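Local structure of hypothetical sugar ABC-transporter sugar binding protein (Arthrobacter globiformis, 7BVT) at residues A[28-33]-A[56-61]; A[103-108]-A[129-134]; A[138-143]-A[262-267]. The protein binds cyclic alpha-maltosyl-1,6-maltose and, as a solute-binding protein of an ABC transporter, probably delivers this cyclic sugar for uptake. All blocks are in the same frame, centred on the assembly; numbering follows the deposited sequence.

How the interactions relate
The three contacts come one after another along the chain and all reach the same mixed sheet. Interaction 1 opens it, pairing strands 28-34 and 58-64, with its centre about 28 Å from the centre of the chain. Interaction 2, about 20 Å away between centres, joins the loop after helix 94-100 to strand 131-136. That strand is followed directly by strand 140-147, which enters interaction 3, about 27 Å from interaction 2 and about 30 Å from interaction 1, again between centres. Strand 292-301 pairs with both 131-136 and 140-147. Interaction 3 contributes N140, L142 and W264 to the sugar pocket; the shared sheet connects the outlying packing of interactions 1 and 2 to the strand that reaches the sugar.

Interaction 1 of 3, residues A[28-33]-A[56-61]; sequences VEVTVW and SDVRIS
V28 and V58 begin a parallel pairing in which E29 faces R59, V30 faces I60 and T31 faces S61. The short strand axes approach to 4.7 Å and are turned 27° from each other. Five backbone hydrogen bonds alternate between the strands: V28 N to D57 O, R59 N to V28 O, V30 N to R59 O, S61 N to V30 O and V32 N to S61 O. V30 is thus gripped twice, its N by R59 O and its O by S61 N.

On the apolar face, V30 divides its two methyls between neighbours. CG1 lies alongside I60 and meets CD1 at 3.5 Å, a tight fit, while CG2 meets V58 CG1 at 3.8 Å. I60 also turns its other branch, CG2, to V32 CG2 at 3.7 Å. On the opposite face the E29 chain folds about its CB-CG bond (chi2 -77°), laying OE1 against R59 CG at 3.6 Å. The carboxylate and guanidinium are not bonded; a water instead donates to E29 OE1 and R59 O and accepts from S61 OG.

The segments are the two strands of a right-handed beta-alpha-beta unit whose crossover is helix 38-53. V48 and Y51 of that helix pack on I60, and A311 and F315 of helix 306-319 also reach the valine-isoleucine face. Along its other edge, strand 28-34 pairs with strand 86-90.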
loop_
_atom_site.group_PDB
_atom_site.type_symbol
_atom_site.label_atom_id
_atom_site.label_comp_id
_atom_site.label_asym_id
_atom_site.label_seq_id
_atom_site.Cartn_x
_atom_site.Cartn_y
_atom_site.Cartn_z
ATOM N N VAL A 28 1.355 -33.684 -3.862
ATOM C CA VAL A 28 1.070 -32.786 -5.013
ATOM C C VAL A 28 2.141 -31.684 -4.985
ATOM O O VAL A 28 2.297 -31.036 -3.909
ATOM C CB VAL A 28 -0.347 -32.183 -4.940
ATOM C CG1 VAL A 28 -0.598 -31.182 -6.081
ATOM C CG2 VAL A 28 -1.434 -33.249 -4.901
ATOM N N GLU A 29 2.860 -31.493 -6.086
ATOM C CA GLU A 29 3.943 -30.485 -6.187
ATOM C C GLU A 29 3.307 -29.161 -6.587
ATOM O O GLU A 29 2.554 -29.141 -7.556
ATOM C CB GLU A 29 4.993 -30.915 -7.209
ATOM C CG GLU A 29 5.544 -32.299 -6.907
ATOM C CD GLU A 29 6.558 -32.359 -5.780
ATOM O OE1 GLU A 29 7.063 -31.279 -5.385
ATOM O OE2 GLU A 29 6.859 -33.493 -5.298
ATOM N N VAL A 30 3.559 -28.117 -5.814
ATOM C CA VAL A 30 2.964 -26.778 -6.010
ATOM C C VAL A 30 4.129 -25.794 -6.056
ATOM O O VAL A 30 4.930 -25.719 -5.115
ATOM C CB VAL A 30 1.953 -26.484 -4.882
ATOM C CG1 VAL A 30 1.494 -25.028 -4.862
ATOM C CG2 VAL A 30 0.738 -27.391 -4.950
ATOM N N THR A 31 4.188 -25.057 -7.129
ATOM C CA THR A 31 5.221 -24.029 -7.290
ATOM C C THR A 31 4.693 -22.654 -6.858
ATOM O O THR A 31 3.544 -22.333 -7.170
ATOM C CB THR A 31 5.739 -24.007 -8.707
ATOM O OG1 THR A 31 4.668 -23.747 -9.608
ATOM C CG2 THR A 31 6.444 -25.322 -9.019
ATOM N N VAL A 32 5.543 -21.887 -6.211
ATOM C CA VAL A 32 5.238 -20.501 -5.748
ATOM C C VAL A 32 6.328 -19.604 -6.288
ATOM O O VAL A 32 7.481 -19.905 -5.995
ATOM C CB VAL A 32 5.170 -20.385 -4.227
ATOM C CG1 VAL A 32 4.934 -18.937 -3.831
ATOM C CG2 VAL A 32 4.107 -21.277 -3.648
ATOM N N TRP A 33 5.971 -18.576 -7.019
ATOM C CA TRP A 33 6.916 -17.507 -7.380
ATOM C C TRP A 33 6.589 -16.259 -6.567
ATOM O O TRP A 33 5.399 -15.905 -6.459
ATOM C CB TRP A 33 6.880 -17.181 -8.844
ATOM C CG TRP A 33 7.230 -18.295 -9.782
ATOM C CD1 TRP A 33 7.748 -19.499 -9.462
ATOM C CD2 TRP A 33 7.164 -18.255 -11.206
ATOM N NE1 TRP A 33 7.973 -20.226 -10.600
ATOM C CE2 TRP A 33 7.637 -19.503 -11.674
ATOM C CE3 TRP A 33 6.757 -17.299 -12.124
ATOM C CZ2 TRP A 33 7.649 -19.836 -13.028
ATOM C CZ3 TRP A 33 6.828 -17.609 -13.468
ATOM C CH2 TRP A 33 7.252 -18.859 -13.899
ATOM N N SER A 56 2.075 -34.441 4.343
ATOM C CA SER A 56 2.669 -35.175 3.202
ATOM C C SER A 56 1.774 -35.160 1.967
ATOM O O SER A 56 2.077 -35.927 1.042
ATOM C CB SER A 56 2.971 -36.606 3.662
ATOM O OG SER A 56 4.076 -36.540 4.545
ATOM N N ASP A 57 0.769 -34.294 1.896
ATOM C CA ASP A 57 -0.185 -34.209 0.757
ATOM C C ASP A 57 0.235 -33.164 -0.260
ATOM O O ASP A 57 -0.102 -33.355 -1.448
ATOM C CB ASP A 57 -1.588 -33.876 1.235
ATOM C CG ASP A 57 -2.081 -34.933 2.183
ATOM O OD1 ASP A 57 -2.080 -36.080 1.748
ATOM O OD2 ASP A 57 -2.363 -34.585 3.338
ATOM N N VAL A 58 0.944 -32.113 0.178
ATOM C CA VAL A 58 1.387 -30.994 -0.689
ATOM C C VAL A 58 2.851 -30.723 -0.383
ATOM O O VAL A 58 3.211 -30.671 0.804
ATOM C CB VAL A 58 0.518 -29.753 -0.445
ATOM C CG1 VAL A 58 0.910 -28.595 -1.345
ATOM C CG2 VAL A 58 -0.944 -30.071 -0.597
ATOM N N ARG A 59 3.649 -30.464 -1.425
ATOM C CA ARG A 59 5.032 -29.968 -1.278
ATOM C C ARG A 59 5.129 -28.659 -2.064
ATOM O O ARG A 59 4.867 -28.677 -3.300
ATOM C CB ARG A 59 6.075 -30.970 -1.785
ATOM C CG ARG A 59 7.484 -30.404 -1.879
ATOM C CD ARG A 59 8.588 -31.461 -1.998
ATOM N NE ARG A 59 9.921 -30.859 -1.791
ATOM C CZ ARG A 59 10.426 -30.478 -0.603
ATOM N NH1 ARG A 59 9.732 -30.638 0.518
ATOM N NH2 ARG A 59 11.631 -29.939 -0.534
ATOM N N ILE A 60 5.468 -27.592 -1.336
ATOM C CA ILE A 60 5.626 -26.228 -1.890
ATOM C C ILE A 60 7.090 -26.070 -2.299
ATOM O O ILE A 60 7.981 -26.334 -1.454
ATOM C CB ILE A 60 5.236 -25.144 -0.869
ATOM C CG1 ILE A 60 3.737 -25.192 -0.519
ATOM C CG2 ILE A 60 5.688 -23.770 -1.394
ATOM C CD1 ILE A 60 2.808 -24.770 -1.637
ATOM N N SER A 61 7.292 -25.651 -3.531
ATOM C CA SER A 61 8.598 -25.244 -4.082
ATOM C C SER A 61 8.505 -23.767 -4.407
ATOM O O SER A 61 7.882 -23.441 -5.391
ATOM C CB SER A 61 8.996 -26.027 -5.299
ATOM O OG SER A 61 9.182 -27.372 -4.930
HETATM O O HOH W 1 6.836 -28.748 -5.494
#

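Interaction 2 of 3, residues A[103-108]-A[129-134]; sequences LADLNG and DGKQVS
D105 carries its carboxylate trans to the backbone N (chi1 -174°), which sets OD1 beside the backbone of Q132, and Q132 extends CG the same way before folding about the CB-CG bond. D105 OD1 accepts Q132 N at 2.9 Å across the contact and N107 N at 3.0 Å within its own loop, the second bond closing an Asx turn. The two donors come from opposite faces of the carboxylate, 60° and 48° out of its plane. OD2 rests on K131, 3.6 Å from both CA and CG.

Q132 sits at the centre of an inverse gamma turn, and its carbonyl returns to the loop: L106 N donates to Q132 O at 2.8 Å, and L106 CB and CG lean on the same oxygen. N107 brings ND2 to within 3.5 Å of Q132 CB, its amide nearly perpendicular to that of Q132, and a water bridges N107 OD1 and Q132 OE1. At the other end of the loop, L103 crosses V133 at about a right angle, its CD1 touching V133 CB at 3.8 Å. M300 of strand 292-301 and A98 of helix 94-100 also border L103.

The buried Q132 amide is satisfied through NE2, which donates to S134 O and to T123 O. With K131 NZ 6.5 Å from D105 OD2, the ends form no salt bridge; the aspartate works chiefly as a backbone acceptor, tying an irregular loop to the strand without continuous strand pairing.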
loop_
_atom_site.group_PDB
_atom_site.type_symbol
_atom_site.label_atom_id
_atom_site.label_comp_id
_atom_site.label_asym_id
_atom_site.label_seq_id
_atom_site.Cartn_x
_atom_site.Cartn_y
_atom_site.Cartn_z
ATOM N N LEU A 103 -7.154 -17.205 -13.395
ATOM C CA LEU A 103 -6.920 -17.405 -11.968
ATOM C C LEU A 103 -8.086 -18.183 -11.376
ATOM O O LEU A 103 -9.249 -17.911 -11.728
ATOM C CB LEU A 103 -6.739 -16.058 -11.281
ATOM C CG LEU A 103 -5.553 -15.232 -11.770
ATOM C CD1 LEU A 103 -5.547 -13.888 -11.052
ATOM C CD2 LEU A 103 -4.238 -15.972 -11.542
ATOM N N ALA A 104 -7.763 -19.119 -10.514
ATOM C CA ALA A 104 -8.760 -19.899 -9.757
ATOM C C ALA A 104 -9.529 -19.004 -8.793
ATOM O O ALA A 104 -8.963 -18.059 -8.194
ATOM C CB ALA A 104 -8.155 -21.036 -9.000
ATOM N N ASP A 105 -10.789 -19.357 -8.571
ATOM C CA ASP A 105 -11.573 -18.685 -7.528
ATOM C C ASP A 105 -11.221 -19.285 -6.170
ATOM O O ASP A 105 -11.268 -20.551 -5.995
ATOM C CB ASP A 105 -13.048 -18.800 -7.884
ATOM C CG ASP A 105 -13.969 -18.015 -6.971
ATOM O OD1 ASP A 105 -13.530 -17.406 -5.967
ATOM O OD2 ASP A 105 -15.163 -17.971 -7.363
ATOM N N LEU A 106 -10.776 -18.455 -5.231
ATOM C CA LEU A 106 -10.332 -18.928 -3.896
ATOM C C LEU A 106 -11.530 -19.132 -3.004
ATOM O O LEU A 106 -11.435 -19.804 -1.992
ATOM C CB LEU A 106 -9.310 -17.950 -3.309
ATOM C CG LEU A 106 -8.036 -17.793 -4.146
ATOM C CD1 LEU A 106 -7.229 -16.675 -3.561
ATOM C CD2 LEU A 106 -7.233 -19.085 -4.202
ATOM N N ASN A 107 -12.674 -18.561 -3.377
ATOM C CA ASN A 107 -13.883 -18.854 -2.600
ATOM C C ASN A 107 -14.221 -20.333 -2.738
ATOM O O ASN A 107 -14.138 -20.870 -3.820
ATOM C CB ASN A 107 -15.068 -18.057 -3.103
ATOM C CG ASN A 107 -14.963 -16.595 -2.764
ATOM O OD1 ASN A 107 -14.526 -16.227 -1.673
ATOM N ND2 ASN A 107 -15.426 -15.774 -3.712
ATOM N N GLY A 108 -14.511 -20.952 -1.606
ATOM C CA GLY A 108 -14.753 -22.396 -1.546
ATOM C C GLY A 108 -13.476 -23.209 -1.483
ATOM O O GLY A 108 -13.580 -24.448 -1.377
ATOM N N ASP A 129 -14.444 -10.381 -11.809
ATOM C CA ASP A 129 -15.515 -11.165 -12.482
ATOM C C ASP A 129 -16.167 -12.079 -11.433
ATOM O O ASP A 129 -16.489 -13.210 -11.756
ATOM C CB ASP A 129 -14.945 -11.866 -13.716
ATOM C CG ASP A 129 -14.456 -10.864 -14.762
ATOM O OD1 ASP A 129 -15.025 -9.727 -14.806
ATOM O OD2 ASP A 129 -13.497 -11.195 -15.492
ATOM N N GLY A 130 -16.339 -11.555 -10.221
ATOM C CA GLY A 130 -17.098 -12.230 -9.152
ATOM C C GLY A 130 -16.264 -13.234 -8.369
ATOM O O GLY A 130 -16.668 -13.658 -7.320
ATOM N N LYS A 131 -15.076 -13.585 -8.857
ATOM C CA LYS A 131 -14.195 -14.613 -8.253
ATOM C C LYS A 131 -13.185 -13.957 -7.308
ATOM O O LYS A 131 -12.684 -12.858 -7.612
ATOM C CB LYS A 131 -13.415 -15.300 -9.366
ATOM C CG LYS A 131 -14.285 -16.101 -10.346
ATOM C CD LYS A 131 -13.522 -16.535 -11.596
ATOM C CE LYS A 131 -14.160 -17.748 -12.249
ATOM N NZ LYS A 131 -13.855 -17.855 -13.700
ATOM N N GLN A 132 -12.888 -14.621 -6.214
ATOM C CA GLN A 132 -11.825 -14.153 -5.308
ATOM C C GLN A 132 -10.522 -14.639 -5.940
ATOM O O GLN A 132 -10.082 -15.747 -5.607
ATOM C CB GLN A 132 -12.065 -14.716 -3.932
ATOM C CG GLN A 132 -11.151 -14.101 -2.907
ATOM C CD GLN A 132 -11.524 -12.671 -2.620
ATOM O OE1 GLN A 132 -12.622 -12.389 -2.140
ATOM N NE2 GLN A 132 -10.631 -11.741 -2.927
ATOM N N VAL A 133 -9.957 -13.832 -6.829
ATOM C CA VAL A 133 -8.794 -14.296 -7.642
ATOM C C VAL A 133 -7.469 -14.003 -6.920
ATOM O O VAL A 133 -6.452 -14.583 -7.292
ATOM C CB VAL A 133 -8.767 -13.688 -9.043
ATOM C CG1 VAL A 133 -9.966 -14.191 -9.845
ATOM C CG2 VAL A 133 -8.629 -12.157 -9.033
ATOM N N SER A 134 -7.456 -13.123 -5.920
ATOM C CA SER A 134 -6.290 -12.873 -5.064
ATOM C C SER A 134 -6.717 -12.789 -3.589
ATOM O O SER A 134 -7.872 -12.463 -3.249
ATOM C CB SER A 134 -5.500 -11.644 -5.488
ATOM O OG SER A 134 -6.249 -10.453 -5.296
HETATM O O HOH W 2 -10.957 -16.455 -13.209
HETATM O O HOH W 3 -11.381 -19.661 -12.797
HETATM O O HOH W 4 -6.473 -17.253 -7.245
HETATM O O HOH W 5 -14.311 -13.756 -0.635
#

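Interaction 3 of 3, residues A[138-143]-A[262-267]; sequences SANNLG and GSWMVG. With GLC (alpha-D-glucopyranose), chain B; GLC (alpha-D-glucopyranose), chain C.
N140 and W264 meet beside the bound sugar, where strand 140-147 pairs antiparallel with strand 258-262 and the chain turns into helix 264-271, part of the glycan pocket of this solute-binding protein. L142 and G262 form a non-hydrogen-bonded pair; next to it, S263 N donates to N141 O at 2.9 Å, and N141 N gives a weak bond back to S263 OG.

From CB outward, N140 first meets S263 OG at 3.1 Å, with CB also lying in the plane of the W264 ring at its edge. CG sits between the backbone N and the carbonyl carbon (chi1 60°), a setting that swings the amide along the indole edge toward the sugar. OD1 stays at that edge, 3.6 Å from W264 CZ3, the amide and ring planes 73° apart. ND2 turns to the sugar and also comes within 3.2 Å of O3 of the chain C glucose.

The indole has G262 CA over one face, 3.5 Å above its plane; C2 of the chain C glucose lies over the opposite face, offset toward the rim, its C-H aimed at the ring in a CH-pi contact. A CB on G262 would collide with W264 CZ3, so the indole can lie this close only because there is no side chain. Were W264 an alanine, the chain C glucose would probably lose the aromatic face under C2, and the N140 amide the ring edge beside it. D90 and R371 add hydrogen bonds to the sugar, and W199 packs against both L142 and W264. The bond from N140 to the chain B glucose is almost straight: ND2 to O2 is 2.9 Å, with an angle of 174° at the hydrogen.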
loop_
_atom_site.group_PDB
_atom_site.type_symbol
_atom_site.label_atom_id
_atom_site.label_comp_id
_atom_site.label_asym_id
_atom_site.label_seq_id
_atom_site.Cartn_x
_atom_site.Cartn_y
_atom_site.Cartn_z
ATOM N N SER A 138 0.468 -10.188 2.696
ATOM C CA SER A 138 1.132 -9.171 3.545
ATOM C C SER A 138 0.411 -7.845 3.327
ATOM O O SER A 138 -0.357 -7.746 2.336
ATOM C CB SER A 138 2.560 -9.014 3.194
ATOM O OG SER A 138 2.707 -8.389 1.945
ATOM N N ALA A 139 0.569 -6.912 4.222
ATOM C CA ALA A 139 -0.021 -5.573 4.024
ATOM C C ALA A 139 0.924 -4.523 4.569
ATOM O O ALA A 139 1.806 -4.795 5.372
ATOM C CB ALA A 139 -1.361 -5.491 4.696
ATOM N N ASN A 140 0.731 -3.318 4.072
ATOM C CA ASN A 140 1.390 -2.102 4.556
ATOM C C ASN A 140 0.440 -0.942 4.263
ATOM O O ASN A 140 -0.591 -1.118 3.550
ATOM C CB ASN A 140 2.758 -1.929 3.916
ATOM C CG ASN A 140 2.732 -1.828 2.408
ATOM O OD1 ASN A 140 2.058 -0.957 1.864
ATOM N ND2 ASN A 140 3.565 -2.594 1.736
ATOM N N ASN A 141 0.713 0.202 4.857
ATOM C CA ASN A 141 -0.077 1.406 4.601
ATOM C C ASN A 141 0.751 2.643 4.894
ATOM O O ASN A 141 1.899 2.564 5.362
ATOM C CB ASN A 141 -1.452 1.361 5.278
ATOM C CG ASN A 141 -1.391 1.466 6.781
ATOM O OD1 ASN A 141 -0.723 2.347 7.352
ATOM N ND2 ASN A 141 -2.149 0.615 7.435
ATOM N N LEU A 142 0.222 3.760 4.425
ATOM C CA LEU A 142 0.928 5.047 4.555
ATOM C C LEU A 142 0.555 5.670 5.884
ATOM O O LEU A 142 -0.612 5.720 6.240
ATOM C CB LEU A 142 0.568 5.973 3.400
ATOM C CG LEU A 142 1.202 5.609 2.077
ATOM C CD1 LEU A 142 0.573 6.449 0.950
ATOM C CD2 LEU A 142 2.663 5.856 2.094
ATOM N N GLY A 143 1.565 6.235 6.515
ATOM C CA GLY A 143 1.422 6.901 7.800
ATOM C C GLY A 143 2.175 8.199 7.799
ATOM O O GLY A 143 2.854 8.541 6.824
ATOM N N GLY A 262 5.543 4.813 4.256
ATOM C CA GLY A 262 4.991 3.467 4.398
ATOM C C GLY A 262 5.445 2.796 5.651
ATOM O O GLY A 262 6.490 3.157 6.213
ATOM N N SER A 263 4.648 1.857 6.141
ATOM C CA SER A 263 4.862 1.165 7.426
ATOM C C SER A 263 6.204 0.418 7.372
ATOM O O SER A 263 6.799 0.218 8.450
ATOM C CB SER A 263 3.706 0.226 7.758
ATOM O OG SER A 263 3.476 -0.627 6.657
ATOM N N TRP A 264 6.672 0.007 6.191
ATOM C CA TRP A 264 7.978 -0.691 6.074
ATOM C C TRP A 264 9.106 0.185 6.624
ATOM O O TRP A 264 10.127 -0.391 7.030
ATOM C CB TRP A 264 8.240 -1.122 4.632
ATOM C CG TRP A 264 8.277 0.008 3.660
ATOM C CD1 TRP A 264 9.364 0.769 3.349
ATOM C CD2 TRP A 264 7.198 0.527 2.869
ATOM N NE1 TRP A 264 9.038 1.730 2.436
ATOM C CE2 TRP A 264 7.714 1.612 2.120
ATOM C CE3 TRP A 264 5.849 0.198 2.730
ATOM C CZ2 TRP A 264 6.927 2.373 1.248
ATOM C CZ3 TRP A 264 5.098 0.924 1.831
ATOM C CH2 TRP A 264 5.624 1.970 1.092
ATOM N N MET A 265 8.982 1.518 6.581
ATOM C CA MET A 265 10.069 2.403 7.076
ATOM C C MET A 265 10.242 2.249 8.576
ATOM O O MET A 265 11.352 2.588 9.067
ATOM C CB MET A 265 9.768 3.869 6.759
ATOM C CG MET A 265 9.800 4.153 5.297
ATOM S SD MET A 265 11.346 3.710 4.483
ATOM C CE MET A 265 12.478 4.823 5.319
ATOM N N VAL A 266 9.221 1.862 9.329
ATOM C CA VAL A 266 9.372 1.721 10.811
ATOM C C VAL A 266 10.445 0.668 11.039
ATOM O O VAL A 266 11.304 0.865 11.928
ATOM C CB VAL A 266 8.062 1.363 11.509
ATOM C CG1 VAL A 266 8.292 1.061 13.001
ATOM C CG2 VAL A 266 7.039 2.459 11.319
ATOM N N GLY A 267 10.378 -0.417 10.277
ATOM C CA GLY A 267 11.288 -1.563 10.418
ATOM C C GLY A 267 12.690 -1.187 9.983
ATOM O O GLY A 267 13.640 -1.480 10.728
HETATM C C1 GLC B . 4.714 -0.103 -1.661
HETATM C C2 GLC B . 3.444 -0.890 -1.749
HETATM C C3 GLC B . 2.922 -0.891 -3.164
HETATM C C4 GLC B . 2.791 0.569 -3.626
HETATM C C5 GLC B . 4.158 1.240 -3.580
HETATM C C6 GLC B . 4.052 2.716 -4.003
HETATM O O2 GLC B . 3.682 -2.161 -1.173
HETATM O O3 GLC B . 1.674 -1.604 -3.203
HETATM O O4 GLC B . 2.330 0.659 -4.960
HETATM O O5 GLC B . 4.603 1.225 -2.246
HETATM O O6 GLC B . 5.347 3.145 -4.414
HETATM C C1 GLC C . 9.817 -1.110 -0.865
HETATM C C2 GLC C . 8.759 -1.672 0.099
HETATM C C3 GLC C . 7.440 -1.901 -0.635
HETATM C C4 GLC C . 6.997 -0.663 -1.403
HETATM C C5 GLC C . 8.111 -0.208 -2.338
HETATM C C6 GLC C . 7.805 1.046 -3.096
HETATM O O1 GLC C . 10.320 -2.038 -1.865
HETATM O O2 GLC C . 9.145 -2.872 0.855
HETATM O O3 GLC C . 6.456 -2.271 0.306
HETATM O O4 GLC C . 5.797 -0.875 -2.219
HETATM O O5 GLC C . 9.284 0.039 -1.534
HETATM O O6 GLC C . 8.990 1.573 -3.795
#